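Local coordinates for ribonuclease J (Methanolobus psychrophilus R15, PDB 5HAB), which probably acts as an exoribonuclease of the beta-CASP metallo-beta-lactamase family, degrading RNA one nucleotide at a time, and is seen here as an engineered variant with RNA bound, at residues G32-M37 and I429-T434; V192-F197 and L225-T230; S229-R234 and H410-D415. The protein carries 1 engineered substitution. All coordinates share one frame; numbering follows the deposited sequence.

Contact 1: G32-M37 and I429-T434. With nucleotides of chain D.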
loop_
_atom_site.group_PDB
_atom_site.type_symbol
_atom_site.label_atom_id
_atom_site.label_comp_id
_atom_site.label_asym_id
_atom_site.label_seq_id
_atom_site.Cartn_x
_atom_site.Cartn_y
_atom_site.Cartn_z
ATOM N N GLY B 32 -19.013 23.683 -0.652
ATOM C CA GLY B 32 -17.954 22.978 0.041
ATOM C C GLY B 32 -18.182 21.485 -0.034
ATOM O O GLY B 32 -19.305 21.039 -0.264
ATOM N N GLY B 33 -17.121 20.707 0.158
ATOM C CA GLY B 33 -17.240 19.261 0.139
ATOM C C GLY B 33 -17.214 18.622 -1.235
ATOM O O GLY B 33 -17.472 17.429 -1.372
ATOM N N TYR B 34 -16.901 19.414 -2.255
ATOM C CA TYR B 34 -16.751 18.890 -3.607
ATOM C C TYR B 34 -15.270 18.701 -3.958
ATOM O O TYR B 34 -14.943 17.992 -4.904
ATOM C CB TYR B 34 -17.443 19.811 -4.616
ATOM C CG TYR B 34 -18.952 19.740 -4.538
ATOM C CD1 TYR B 34 -19.644 20.330 -3.485
ATOM C CD2 TYR B 34 -19.684 19.081 -5.513
ATOM C CE1 TYR B 34 -21.020 20.263 -3.410
ATOM C CE2 TYR B 34 -21.060 19.009 -5.448
ATOM C CZ TYR B 34 -21.723 19.600 -4.392
ATOM O OH TYR B 34 -23.094 19.527 -4.329
ATOM N N ASN B 35 -14.382 19.342 -3.198
ATOM C CA ASN B 35 -12.940 19.173 -3.389
ATOM C C ASN B 35 -12.290 18.378 -2.269
ATOM O O ASN B 35 -11.094 18.091 -2.324
ATOM C CB ASN B 35 -12.232 20.525 -3.496
ATOM C CG ASN B 35 -12.731 21.363 -4.652
ATOM O OD1 ASN B 35 -13.801 21.111 -5.207
ATOM N ND2 ASN B 35 -11.954 22.379 -5.016
ATOM N N GLU B 36 -13.073 18.045 -1.249
ATOM C CA GLU B 36 -12.529 17.417 -0.057
ATOM C C GLU B 36 -13.616 16.752 0.774
ATOM O O GLU B 36 -14.796 16.776 0.409
ATOM C CB GLU B 36 -11.786 18.456 0.795
ATOM C CG GLU B 36 -12.680 19.557 1.367
ATOM C CD GLU B 36 -13.016 20.659 0.363
ATOM O OE1 GLU B 36 -12.084 21.280 -0.193
ATOM O OE2 GLU B 36 -14.218 20.910 0.139
ATOM N N MET B 37 -13.216 16.190 1.910
ATOM C CA MET B 37 -14.159 15.593 2.852
ATOM C C MET B 37 -14.490 16.588 3.951
ATOM O O MET B 37 -13.669 17.443 4.272
ATOM C CB MET B 37 -13.581 14.325 3.479
ATOM C CG MET B 37 -13.137 13.259 2.494
ATOM S SD MET B 37 -14.506 12.428 1.670
ATOM C CE MET B 37 -15.664 12.200 3.013
ATOM N N ILE B 429 -24.617 14.680 -10.461
ATOM C CA ILE B 429 -23.500 15.460 -9.947
ATOM C C ILE B 429 -22.943 14.757 -8.720
ATOM O O ILE B 429 -23.637 14.633 -7.710
ATOM C CB ILE B 429 -23.920 16.908 -9.603
ATOM C CG1 ILE B 429 -24.504 17.617 -10.829
ATOM C CG2 ILE B 429 -22.743 17.688 -8.992
ATOM C CD1 ILE B 429 -26.011 17.463 -10.977
ATOM N N PRO B 430 -21.688 14.293 -8.798
ATOM C CA PRO B 430 -21.099 13.693 -7.598
ATOM C C PRO B 430 -20.642 14.740 -6.595
ATOM O O PRO B 430 -20.185 15.812 -6.981
ATOM C CB PRO B 430 -19.908 12.893 -8.151
ATOM C CG PRO B 430 -19.547 13.584 -9.423
ATOM C CD PRO B 430 -20.856 14.077 -9.996
ATOM N N ALA B 431 -20.766 14.413 -5.315
ATOM C CA ALA B 431 -20.451 15.337 -4.232
ATOM C C ALA B 431 -19.836 14.571 -3.060
ATOM O O ALA B 431 -19.644 13.359 -3.149
ATOM C CB ALA B 431 -21.702 16.071 -3.791
ATOM N N HIS B 432 -19.553 15.273 -1.965
ATOM C CA HIS B 432 -19.028 14.650 -0.744
ATOM C C HIS B 432 -17.754 13.851 -0.992
ATOM O O HIS B 432 -17.678 12.674 -0.641
ATOM C CB HIS B 432 -20.069 13.720 -0.103
ATOM C CG HIS B 432 -21.113 14.427 0.704
ATOM N ND1 HIS B 432 -21.728 15.586 0.281
ATOM C CD2 HIS B 432 -21.653 14.133 1.911
ATOM C CE1 HIS B 432 -22.600 15.978 1.195
ATOM N NE2 HIS B 432 -22.577 15.110 2.191
ATOM N N GLY B 433 -16.748 14.485 -1.579
ATOM C CA GLY B 433 -15.481 13.810 -1.766
ATOM C C GLY B 433 -14.459 14.594 -2.555
ATOM O O GLY B 433 -14.699 15.734 -2.959
ATOM N N THR B 434 -13.305 13.972 -2.760
ATOM C CA THR B 434 -12.240 14.546 -3.564
ATOM C C THR B 434 -12.562 14.378 -5.037
ATOM O O THR B 434 -13.522 13.693 -5.392
ATOM C CB THR B 434 -10.900 13.881 -3.263
ATOM O OG1 THR B 434 -11.021 12.473 -3.502
ATOM C CG2 THR B 434 -10.510 14.114 -1.792
ATOM O OP3 A D 1 -16.547 4.021 8.110
ATOM P P A D 1 -17.363 4.969 7.313
ATOM O OP1 A D 1 -18.655 5.187 8.011
ATOM O OP2 A D 1 -17.373 4.499 5.905
ATOM O "O5'" A D 1 -16.572 6.343 7.278
ATOM C "C5'" A D 1 -16.072 6.947 8.467
ATOM C "C4'" A D 1 -15.772 8.407 8.238
ATOM O "O4'" A D 1 -14.570 8.511 7.424
ATOM C "C3'" A D 1 -16.865 9.167 7.489
ATOM O "O3'" A D 1 -16.983 10.499 7.983
ATOM C "C2'" A D 1 -16.363 9.178 6.048
ATOM O "O2'" A D 1 -16.830 10.264 5.275
ATOM C "C1'" A D 1 -14.846 9.223 6.231
ATOM N N9 A D 1 -14.131 8.557 5.136
ATOM C C8 A D 1 -14.501 7.377 4.530
ATOM N N7 A D 1 -13.703 6.993 3.565
ATOM C C5 A D 1 -12.738 7.991 3.524
ATOM C C6 A D 1 -11.605 8.167 2.708
ATOM N N6 A D 1 -11.243 7.309 1.746
ATOM N N1 A D 1 -10.847 9.268 2.921
ATOM C C2 A D 1 -11.213 10.126 3.885
ATOM N N3 A D 1 -12.254 10.069 4.717
ATOM C C4 A D 1 -12.989 8.965 4.483
HETATM O O HOH W 1 -20.820 18.030 -0.635
#

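Contact 2: V192-F197 and L225-T230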
loop_
_atom_site.group_PDB
_atom_site.type_symbol
_atom_site.label_atom_id
_atom_site.label_comp_id
_atom_site.label_asym_id
_atom_site.label_seq_id
_atom_site.Cartn_x
_atom_site.Cartn_y
_atom_site.Cartn_z
ATOM N N VAL B 192 -32.961 15.886 -6.640
ATOM C CA VAL B 192 -32.765 14.978 -5.518
ATOM C C VAL B 192 -31.336 15.068 -5.004
ATOM O O VAL B 192 -30.378 15.120 -5.774
ATOM C CB VAL B 192 -33.123 13.531 -5.900
ATOM C CG1 VAL B 192 -32.890 12.596 -4.731
ATOM C CG2 VAL B 192 -34.574 13.457 -6.343
ATOM N N TYR B 193 -31.226 15.119 -3.684
ATOM C CA TYR B 193 -29.966 15.187 -2.978
ATOM C C TYR B 193 -29.880 13.965 -2.072
ATOM O O TYR B 193 -30.720 13.772 -1.178
ATOM C CB TYR B 193 -29.886 16.500 -2.194
ATOM C CG TYR B 193 -28.668 16.727 -1.320
ATOM C CD1 TYR B 193 -28.572 16.147 -0.062
ATOM C CD2 TYR B 193 -27.642 17.570 -1.731
ATOM C CE1 TYR B 193 -27.475 16.376 0.756
ATOM C CE2 TYR B 193 -26.542 17.807 -0.922
ATOM C CZ TYR B 193 -26.467 17.207 0.321
ATOM O OH TYR B 193 -25.383 17.438 1.136
ATOM N N ALA B 194 -28.867 13.140 -2.324
ATOM C CA ALA B 194 -28.691 11.875 -1.623
ATOM C C ALA B 194 -27.234 11.713 -1.210
ATOM O O ALA B 194 -26.458 11.020 -1.869
ATOM C CB ALA B 194 -29.125 10.718 -2.499
ATOM N N CYS B 195 -26.877 12.348 -0.100
ATOM C CA CYS B 195 -25.499 12.364 0.367
ATOM C C CYS B 195 -25.426 11.882 1.816
ATOM O O CYS B 195 -26.348 12.113 2.599
ATOM C CB CYS B 195 -24.919 13.770 0.234
ATOM S SG CYS B 195 -24.933 14.423 -1.456
ATOM N N ASP B 196 -24.323 11.223 2.159
ATOM C CA ASP B 196 -24.172 10.535 3.445
ATOM C C ASP B 196 -25.292 9.527 3.644
ATOM O O ASP B 196 -26.096 9.639 4.568
ATOM C CB ASP B 196 -24.142 11.525 4.606
ATOM C CG ASP B 196 -22.756 12.056 4.878
ATOM O OD1 ASP B 196 -21.851 11.821 4.055
ATOM O OD2 ASP B 196 -22.569 12.701 5.926
ATOM N N PHE B 197 -25.329 8.529 2.773
ATOM C CA PHE B 197 -26.370 7.524 2.845
ATOM C C PHE B 197 -25.866 6.137 2.513
ATOM O O PHE B 197 -24.768 5.948 1.992
ATOM C CB PHE B 197 -27.503 7.859 1.890
ATOM C CG PHE B 197 -27.262 7.381 0.490
ATOM C CD1 PHE B 197 -26.474 8.120 -0.375
ATOM C CD2 PHE B 197 -27.813 6.187 0.039
ATOM C CE1 PHE B 197 -26.244 7.681 -1.663
ATOM C CE2 PHE B 197 -27.582 5.747 -1.245
ATOM C CZ PHE B 197 -26.798 6.494 -2.096
ATOM N N LEU B 225 -29.589 14.652 -9.932
ATOM C CA LEU B 225 -29.251 13.944 -8.711
ATOM C C LEU B 225 -27.896 14.431 -8.223
ATOM O O LEU B 225 -26.915 14.417 -8.972
ATOM C CB LEU B 225 -29.233 12.428 -8.943
ATOM C CG LEU B 225 -28.628 11.565 -7.831
ATOM C CD1 LEU B 225 -29.415 11.708 -6.539
ATOM C CD2 LEU B 225 -28.555 10.100 -8.247
ATOM N N ILE B 226 -27.862 14.907 -6.984
ATOM C CA ILE B 226 -26.611 15.190 -6.305
ATOM C C ILE B 226 -26.415 14.047 -5.335
ATOM O O ILE B 226 -27.244 13.835 -4.452
ATOM C CB ILE B 226 -26.622 16.546 -5.579
ATOM C CG1 ILE B 226 -26.778 17.698 -6.576
ATOM C CG2 ILE B 226 -25.372 16.709 -4.710
ATOM C CD1 ILE B 226 -28.209 18.165 -6.759
ATOM N N THR B 227 -25.339 13.291 -5.504
ATOM C CA THR B 227 -25.135 12.120 -4.663
ATOM C C THR B 227 -23.655 11.993 -4.320
ATOM O O THR B 227 -22.792 12.477 -5.051
ATOM C CB THR B 227 -25.672 10.834 -5.340
ATOM O OG1 THR B 227 -25.664 9.751 -4.403
ATOM C CG2 THR B 227 -24.847 10.454 -6.560
ATOM N N GLU B 228 -23.376 11.376 -3.179
ATOM C CA GLU B 228 -22.009 11.222 -2.693
ATOM C C GLU B 228 -21.196 10.290 -3.591
ATOM O O GLU B 228 -21.741 9.383 -4.210
ATOM C CB GLU B 228 -22.021 10.691 -1.257
ATOM C CG GLU B 228 -22.584 9.278 -1.140
ATOM C CD GLU B 228 -22.182 8.590 0.150
ATOM O OE1 GLU B 228 -22.590 9.065 1.225
ATOM O OE2 GLU B 228 -21.457 7.575 0.092
ATOM N N SER B 229 -19.894 10.528 -3.672
ATOM C CA SER B 229 -19.016 9.630 -4.411
ATOM C C SER B 229 -18.057 8.913 -3.463
ATOM O O SER B 229 -17.211 8.147 -3.906
ATOM C CB SER B 229 -18.225 10.402 -5.460
ATOM O OG SER B 229 -17.324 11.296 -4.838
ATOM N N THR B 230 -18.223 9.166 -2.164
ATOM C CA THR B 230 -17.291 8.753 -1.112
ATOM C C THR B 230 -16.762 7.320 -1.208
ATOM O O THR B 230 -15.557 7.101 -1.119
ATOM C CB THR B 230 -17.949 8.917 0.281
ATOM O OG1 THR B 230 -18.546 10.215 0.378
ATOM C CG2 THR B 230 -16.922 8.760 1.390
#

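Contact 3: S229-R234 and H410-D415. With SO4 (sulfate ion), chain K; nucleotides of chain D.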
loop_
_atom_site.group_PDB
_atom_site.type_symbol
_atom_site.label_atom_id
_atom_site.label_comp_id
_atom_site.label_asym_id
_atom_site.label_seq_id
_atom_site.Cartn_x
_atom_site.Cartn_y
_atom_site.Cartn_z
ATOM N N SER B 229 -19.894 10.528 -3.672
ATOM C CA SER B 229 -19.016 9.630 -4.411
ATOM C C SER B 229 -18.057 8.913 -3.463
ATOM O O SER B 229 -17.211 8.147 -3.906
ATOM C CB SER B 229 -18.225 10.402 -5.460
ATOM O OG SER B 229 -17.324 11.296 -4.838
ATOM N N THR B 230 -18.223 9.166 -2.164
ATOM C CA THR B 230 -17.291 8.753 -1.112
ATOM C C THR B 230 -16.762 7.320 -1.208
ATOM O O THR B 230 -15.557 7.101 -1.119
ATOM C CB THR B 230 -17.949 8.917 0.281
ATOM O OG1 THR B 230 -18.546 10.215 0.378
ATOM C CG2 THR B 230 -16.922 8.760 1.390
ATOM N N ASN B 231 -17.654 6.352 -1.398
ATOM C CA ASN B 231 -17.247 4.954 -1.481
ATOM C C ASN B 231 -17.698 4.357 -2.801
ATOM O O ASN B 231 -17.853 3.143 -2.915
ATOM C CB ASN B 231 -17.837 4.131 -0.326
ATOM C CG ASN B 231 -17.047 4.267 0.958
ATOM O OD1 ASN B 231 -15.980 4.880 0.988
ATOM N ND2 ASN B 231 -17.573 3.698 2.035
ATOM N N ALA B 232 -17.912 5.213 -3.797
ATOM C CA ALA B 232 -18.308 4.757 -5.128
ATOM C C ALA B 232 -17.230 3.873 -5.746
ATOM O O ALA B 232 -17.501 3.085 -6.651
ATOM C CB ALA B 232 -18.602 5.940 -6.031
ATOM N N GLY B 233 -16.002 4.032 -5.267
ATOM C CA GLY B 233 -14.896 3.213 -5.712
ATOM C C GLY B 233 -14.893 1.820 -5.113
ATOM O O GLY B 233 -14.269 0.914 -5.661
ATOM N N ARG B 234 -15.592 1.643 -3.991
ATOM C CA ARG B 234 -15.619 0.346 -3.319
ATOM C C ARG B 234 -16.574 -0.603 -4.020
ATOM O O ARG B 234 -17.698 -0.251 -4.377
ATOM C CB ARG B 234 -15.995 0.493 -1.841
ATOM C CG ARG B 234 -14.941 1.230 -1.034
ATOM C CD ARG B 234 -15.222 1.230 0.459
ATOM N NE ARG B 234 -14.095 1.808 1.188
ATOM C CZ ARG B 234 -14.073 2.028 2.499
ATOM N NH1 ARG B 234 -15.125 1.725 3.247
ATOM N NH2 ARG B 234 -12.994 2.561 3.060
ATOM N N HIS B 410 -21.590 4.367 4.168
ATOM C CA HIS B 410 -21.732 4.930 2.822
ATOM C C HIS B 410 -21.997 3.887 1.734
ATOM O O HIS B 410 -21.520 2.754 1.800
ATOM C CB HIS B 410 -20.477 5.727 2.444
ATOM C CG HIS B 410 -20.228 6.920 3.313
ATOM N ND1 HIS B 410 -20.857 8.130 3.115
ATOM C CD2 HIS B 410 -19.408 7.091 4.378
ATOM C CE1 HIS B 410 -20.441 8.992 4.025
ATOM N NE2 HIS B 410 -19.561 8.388 4.802
ATOM N N ALA B 411 -22.741 4.304 0.714
ATOM C CA ALA B 411 -23.097 3.452 -0.415
ATOM C C ALA B 411 -21.875 2.988 -1.209
ATOM O O ALA B 411 -20.945 3.761 -1.467
ATOM C CB ALA B 411 -24.055 4.186 -1.332
ATOM N N TYR B 412 -21.883 1.718 -1.592
ATOM C CA TYR B 412 -20.834 1.182 -2.450
ATOM C C TYR B 412 -21.250 1.357 -3.909
ATOM O O TYR B 412 -22.326 1.884 -4.191
ATOM C CB TYR B 412 -20.561 -0.294 -2.134
ATOM C CG TYR B 412 -19.778 -0.525 -0.862
ATOM C CD1 TYR B 412 -19.564 0.507 0.042
ATOM C CD2 TYR B 412 -19.236 -1.773 -0.571
ATOM C CE1 TYR B 412 -18.847 0.301 1.210
ATOM C CE2 TYR B 412 -18.512 -1.986 0.592
ATOM C CZ TYR B 412 -18.324 -0.947 1.478
ATOM O OH TYR B 412 -17.610 -1.148 2.638
ATOM N N ARG B 413 -20.397 0.917 -4.825
ATOM C CA ARG B 413 -20.621 1.108 -6.256
ATOM C C ARG B 413 -21.989 0.601 -6.728
ATOM O O ARG B 413 -22.700 1.315 -7.432
ATOM C CB ARG B 413 -19.484 0.451 -7.061
ATOM C CG ARG B 413 -19.614 0.628 -8.568
ATOM C CD ARG B 413 -18.475 -0.014 -9.366
ATOM N NE ARG B 413 -17.147 0.356 -8.868
ATOM C CZ ARG B 413 -16.209 -0.506 -8.481
ATOM N NH1 ARG B 413 -16.439 -1.813 -8.516
ATOM N NH2 ARG B 413 -15.036 -0.055 -8.054
ATOM N N GLU B 414 -22.365 -0.613 -6.340
ATOM C CA GLU B 414 -23.608 -1.207 -6.834
ATOM C C GLU B 414 -24.843 -0.565 -6.203
ATOM O O GLU B 414 -25.927 -0.548 -6.802
ATOM C CB GLU B 414 -23.615 -2.718 -6.587
ATOM C CG GLU B 414 -22.441 -3.454 -7.219
ATOM C CD GLU B 414 -22.237 -3.087 -8.674
ATOM O OE1 GLU B 414 -23.232 -3.076 -9.427
ATOM O OE2 GLU B 414 -21.083 -2.827 -9.072
ATOM N N ASP B 415 -24.681 -0.044 -4.991
ATOM C CA ASP B 415 -25.735 0.746 -4.365
ATOM C C ASP B 415 -26.019 1.988 -5.211
ATOM O O ASP B 415 -27.177 2.332 -5.471
ATOM C CB ASP B 415 -25.338 1.138 -2.944
ATOM C CG ASP B 415 -25.090 -0.069 -2.062
ATOM O OD1 ASP B 415 -25.988 -0.928 -1.973
ATOM O OD2 ASP B 415 -23.991 -0.166 -1.469
HETATM S S SO4 K . -12.427 -2.944 -8.219
HETATM O O1 SO4 K . -11.278 -3.761 -7.841
HETATM O O2 SO4 K . -13.498 -3.802 -8.722
HETATM O O3 SO4 K . -12.897 -2.208 -7.050
HETATM O O4 SO4 K . -12.029 -1.999 -9.261
ATOM O OP3 A D 1 -16.547 4.021 8.110
ATOM P P A D 1 -17.363 4.969 7.313
ATOM O OP1 A D 1 -18.655 5.187 8.011
ATOM O OP2 A D 1 -17.373 4.499 5.905
ATOM O "O5'" A D 1 -16.572 6.343 7.278
ATOM C "C5'" A D 1 -16.072 6.947 8.467
ATOM C "C4'" A D 1 -15.772 8.407 8.238
ATOM O "O4'" A D 1 -14.570 8.511 7.424
ATOM C "C3'" A D 1 -16.865 9.167 7.489
ATOM O "O3'" A D 1 -16.983 10.499 7.983
ATOM C "C2'" A D 1 -16.363 9.178 6.048
ATOM O "O2'" A D 1 -16.830 10.264 5.275
ATOM C "C1'" A D 1 -14.846 9.223 6.231
ATOM N N9 A D 1 -14.131 8.557 5.136
ATOM C C8 A D 1 -14.501 7.377 4.530
ATOM N N7 A D 1 -13.703 6.993 3.565
ATOM C C5 A D 1 -12.738 7.991 3.524
ATOM C C6 A D 1 -11.605 8.167 2.708
ATOM N N6 A D 1 -11.243 7.309 1.746
ATOM N N1 A D 1 -10.847 9.268 2.921
ATOM C C2 A D 1 -11.213 10.126 3.885
ATOM N N3 A D 1 -12.254 10.069 4.717
ATOM C C4 A D 1 -12.989 8.965 4.483
HETATM O O HOH W 2 -20.562 6.561 -2.152
#

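Contact 1: G32-M37 and I429-T434
With chi1 at -72°, the Tyr34 side chain has its CG opposite its own carbonyl carbon and beside the backbone N, and this lets a bond that starts away from 429-434 bring the ring back to Ala431. The methyl comes in obliquely, Ala431 CB lying 3.4 Å from Tyr34 CE2, while Ile429 CG2 sits near the ring plane at the edge, 4.1 Å from that same CE2. Beyond the ring, the hydroxyl bonds to Thr42 in the next strand, so both the apolar rim and the polar end of the tyrosine are held.

Met37 reaches across by a different shape. Bends at chi2 (-72°) and chi3 fold its chain so that SD rests 3.8 Å from Gly433 CA, and the methyl CE continues to the bound RNA, 3.2 Å from O2' of A1 of chain D.

Between these two side chains the backbones meet directly. Gly433 N donates to Gly33 O at 3.0 Å. Gly33 N in turn donates to Glu36 OE2 (2.9 Å), in a carboxylate that also pairs with Arg39 and Asn461. Tyr34 O and Gly433 O, both acceptors, come within 3.0 Å of each other without a hydrogen bond.

Such a pair of acceptors should repel mildly; the hydrogen bond that His438 gives to Tyr34 O probably eases this. The Gly433-Gly33 and Gly33-Glu36 bonds thus pin the loop bearing His432 beside the RNA.

Contact 2: V192-F197 and L225-T230
Glu228 and Asp196 bring their side chains together at about a right angle, with carboxylate planes 74° apart and Asp196 OD1 4.0 Å from Glu228 OE1. Each of the two acids has a donor elsewhere: Asp196 OD2 bonds to His104 and Glu228 OE1 to His410. Glu228 OE1 is also gripped by Phe197 N at 3.2 Å, which arrives from above the carboxylate plane, 50° out of it. Beyond CG the glutamate chain is extended, and this carries the carboxylate to the loop at 196-197.

The Phe197 ring lies obliquely against the base of that chain, its CE1 4.0 Å from Glu228 CG, and also reaches Thr227 OG1. That hydroxyl is already engaged: it donates to Ala194 O at 2.9 Å, in the carbonyl plane, and the same oxygen takes a weak bond from Glu228 N.

Farther back, pairs of side chains meet across the two strands. On one face Leu225 CD1 touches Val192 CG1; on the other, Ile226 CG2 lies 3.8 Å from Tyr193 CD2, and Cys195 SG rests over a face of the tyrosine ring, toward its rim. Between the two faces run the backbone bonds Ile226 N to Val192 O and Ala194 N to Ile226 O, both 2.8 Å.

Strands 189-194 and 222-228 are parallel neighbours in a beta-alpha-beta unit crossing through helix 211-220; the loop and strand end carrying Asp196 and Glu228, near His104, His410 and the RNA, are consistent with the active-site cleft of the metallo-beta-lactamase fold.

Contact 3: S229-R234 and H410-D415
Two CH-pi contacts carry the aliphatic part of this junction. Arg234 CB stands over the centre of the Tyr412 ring, 3.9 Å from its centroid, and the extended arginine chain then runs on so that the guanidinium plane is nearly perpendicular to the ring. Thr230 CG2 covers the centre of one face of the His410 ring in the same manner, 4.2 Å from the centroid. OP2 of A1 of chain D meets that ring at its edge, in plane, while His410 ND1 is hydrogen-bonded to Glu228 OE1.

Hydrogen bonds fix the backbones. Arg413 N donates to Arg234 O at 3.0 Å, and a water accepts from Asn231 N while donating to Ala411 O at 2.9 Å. Within 410-415, Tyr412 N bonds to Asp415 OD2 (2.8 Å) through the anti lone pair, a bond between the N-cap residue and the first turn of the helix.

Charged groups finish the outer side. Arg413 NH2 gives a straight bond to sulfate O3 (3.2 Å), an ion also held by Lys395 of the second subunit, and Glu414 forms a salt bridge with Arg400 of that subunit.

Two overlapping type I turns, Ser229-Ala232 and Asn231-Arg234, thus pack the loop after strand 222-228 against the N terminus of helix 413-423, with helix 435-447 touching Ser229, Ala232 and Arg413.

In the fold
Strand 24-32 leads into the first segment of contact 1, whose partner begins on strand 427-431, so that contact closes a loop of nearly 400 residues. Everything else is nested within it. Contact 2 closes a short loop through helix 211-220, and contact 3 begins where contact 2 ends, the two sharing Ser229 and Thr230. The long loop closed by contact 3 holds the six-stranded parallel sheet from 262-266 to 400-402, in the beta-CASP part of the chain. Contacts 2 and 3 meet through Glu228 and His410, and Thr230 bonds to His432 of contact 1. Together they tie both mixed sheets and helix 413-423 round the RNA.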